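Local coordinates for major capsid protein (Norovirus Hu/GI.7/TCH-060/USA/2003, PDB 4P25), which forms the norovirus capsid and, through its protruding P domain, binds fucosylated histo-blood group antigens such as Lewis Y, probably for attachment to host cells, at residues G69-T74 and K78-T83. Numbering follows the deposited sequence.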
loop_
_atom_site.group_PDB
_atom_site.type_symbol
_atom_site.label_atom_id
_atom_site.label_comp_id
_atom_site.label_asym_id
_atom_site.label_seq_id
_atom_site.Cartn_x
_atom_site.Cartn_y
_atom_site.Cartn_z
ATOM N N GLY A 69 1.737 5.856 17.826
ATOM C CA GLY A 69 1.860 6.685 19.008
ATOM C C GLY A 69 2.236 5.903 20.242
ATOM O O GLY A 69 2.301 4.673 20.237
ATOM N N LYS A 70 2.493 6.640 21.312
ATOM C CA LYS A 70 2.832 6.033 22.589
ATOM C C LYS A 70 1.659 6.089 23.550
ATOM O O LYS A 70 1.057 7.144 23.755
ATOM C CB LYS A 70 4.059 6.716 23.182
ATOM C CG LYS A 70 5.300 6.432 22.365
ATOM C CD LYS A 70 6.476 7.307 22.741
ATOM C CE LYS A 70 7.690 6.893 21.934
ATOM N NZ LYS A 70 7.361 6.708 20.490
ATOM N N VAL A 71 1.340 4.941 24.135
ATOM C CA VAL A 71 0.229 4.837 25.073
ATOM C C VAL A 71 0.522 5.621 26.346
ATOM O O VAL A 71 1.619 5.529 26.900
ATOM C CB VAL A 71 -0.059 3.362 25.421
ATOM C CG1 VAL A 71 -1.131 3.247 26.511
ATOM C CG2 VAL A 71 -0.472 2.601 24.170
ATOM N N PHE A 72 -0.457 6.408 26.785
ATOM C CA PHE A 72 -0.359 7.126 28.054
ATOM C C PHE A 72 -1.672 7.021 28.835
ATOM O O PHE A 72 -2.701 6.630 28.285
ATOM C CB PHE A 72 0.056 8.593 27.841
ATOM C CG PHE A 72 -1.025 9.465 27.247
ATOM C CD1 PHE A 72 -1.237 9.496 25.875
ATOM C CD2 PHE A 72 -1.809 10.267 28.058
ATOM C CE1 PHE A 72 -2.226 10.306 25.331
ATOM C CE2 PHE A 72 -2.796 11.075 27.520
ATOM C CZ PHE A 72 -3.007 11.094 26.158
ATOM N N SER A 73 -1.624 7.354 30.119
ATOM C CA SER A 73 -2.799 7.251 30.977
ATOM C C SER A 73 -3.618 8.536 30.956
ATOM O O SER A 73 -3.077 9.629 31.135
ATOM C CB SER A 73 -2.386 6.943 32.419
ATOM O OG SER A 73 -1.683 5.718 32.510
ATOM N N THR A 74 -4.922 8.400 30.733
ATOM C CA THR A 74 -5.826 9.541 30.805
ATOM C C THR A 74 -6.724 9.392 32.026
ATOM O O THR A 74 -6.614 8.412 32.767
ATOM C CB THR A 74 -6.704 9.638 29.555
ATOM O OG1 THR A 74 -7.632 8.546 29.541
ATOM C CG2 THR A 74 -5.846 9.573 28.302
ATOM N N LYS A 78 -6.914 4.991 28.611
ATOM C CA LYS A 78 -5.705 5.251 27.832
ATOM C C LYS A 78 -5.863 6.222 26.668
ATOM O O LYS A 78 -6.970 6.515 26.217
ATOM C CB LYS A 78 -5.152 3.936 27.292
ATOM C CG LYS A 78 -4.776 2.938 28.364
ATOM C CD LYS A 78 -3.736 3.543 29.279
ATOM C CE LYS A 78 -2.948 2.479 30.001
ATOM N NZ LYS A 78 -3.754 1.802 31.043
ATOM N N GLY A 79 -4.726 6.708 26.178
ATOM C CA GLY A 79 -4.687 7.516 24.973
ATOM C C GLY A 79 -3.383 7.275 24.239
ATOM O O GLY A 79 -2.512 6.562 24.743
ATOM N N LEU A 80 -3.250 7.850 23.048
ATOM C CA LEU A 80 -1.990 7.804 22.306
ATOM C C LEU A 80 -1.411 9.197 22.144
ATOM O O LEU A 80 -2.109 10.119 21.708
ATOM C CB LEU A 80 -2.195 7.219 20.902
ATOM C CG LEU A 80 -2.395 5.726 20.676
ATOM C CD1 LEU A 80 -2.381 5.457 19.172
ATOM C CD2 LEU A 80 -1.322 4.905 21.378
ATOM N N ASN A 81 -0.137 9.348 22.497
ATOM C CA ASN A 81 0.615 10.532 22.128
ATOM C C ASN A 81 1.225 10.241 20.772
ATOM O O ASN A 81 2.127 9.411 20.649
ATOM C CB ASN A 81 1.706 10.848 23.153
ATOM C CG ASN A 81 1.160 11.480 24.423
ATOM O OD1 ASN A 81 1.534 11.095 25.530
ATOM N ND2 ASN A 81 0.276 12.459 24.266
ATOM N N LEU A 82 0.711 10.909 19.751
ATOM C CA LEU A 82 1.017 10.547 18.366
ATOM C C LEU A 82 2.456 10.843 17.950
ATOM O O LEU A 82 3.063 11.808 18.409
ATOM C CB LEU A 82 0.051 11.249 17.410
ATOM C CG LEU A 82 -1.438 10.940 17.594
ATOM C CD1 LEU A 82 -2.300 11.751 16.626
ATOM C CD2 LEU A 82 -1.701 9.440 17.448
ATOM N N THR A 83 2.997 9.984 17.088
ATOM C CA THR A 83 4.233 10.274 16.373
ATOM C C THR A 83 3.966 10.124 14.880
ATOM O O THR A 83 2.883 9.695 14.484
ATOM C CB THR A 83 5.372 9.305 16.763
ATOM O OG1 THR A 83 5.031 7.967 16.371
ATOM C CG2 THR A 83 5.629 9.349 18.270
HETATM O O HOH W 1 5.351 6.171 18.754
HETATM O O HOH W 2 -9.166 7.346 27.504
#
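Phe72 lays its ring across the antiparallel partner strand, between the backbone of Gly79 on one side of its plane and the amide of Asn81 on the other. Its CG sits between the backbone N and the carbonyl carbon (chi1 72°), which swings the ring over the 78-83 strand; one face takes Gly79 N, and Gly79 CA makes an off-centre CH-pi contact 4.2 Å from the Phe72 ring centroid. The ring covers this backbone closely, with Phe72 CE1 3.4 Å from Gly79 C. Although the Asn81 and Phe72 side chains approach at about a right angle, the amide is nearly parallel to the ring (8°) but displaced toward CD1 and CE1, and Asn81 OD1 comes obliquely to 3.2 Å from Phe72 CD1. On the face bearing Val71 and Leu80 the packing is aliphatic: Val71 CG2 meets Leu80 CD2 at 3.7 Å, while Val71 CG1 rests against Lys78 CD, brought there by the bend of the lysine chain at chi2 (-59°).

Two hydrogen-bonded pairs hold the backbones together. Lys70 and Asn81 bond in both directions, as do Phe72 and Gly79, with Phe72 N 2.9 Å from Gly79 O. A water bridge lies at each end of the hairpin contact: one links Lys70 NZ to Thr83 OG1, another Thr74 OG1 to Lys78 O. Near the turn, Thr74 OG1 also hydrogen-bonds Gly77 O.

The two strands form a beta hairpin within the antiparallel sheet of the P domain's distal, glycan-binding part. Strand 154-163 flanks strand 66-73, Gly69 bonding Gln155, and Val71 continues the pairing with Gly153 just before that strand, whereas strand 142-144 borders strand 78-83, where Leu80 bonds Ile143.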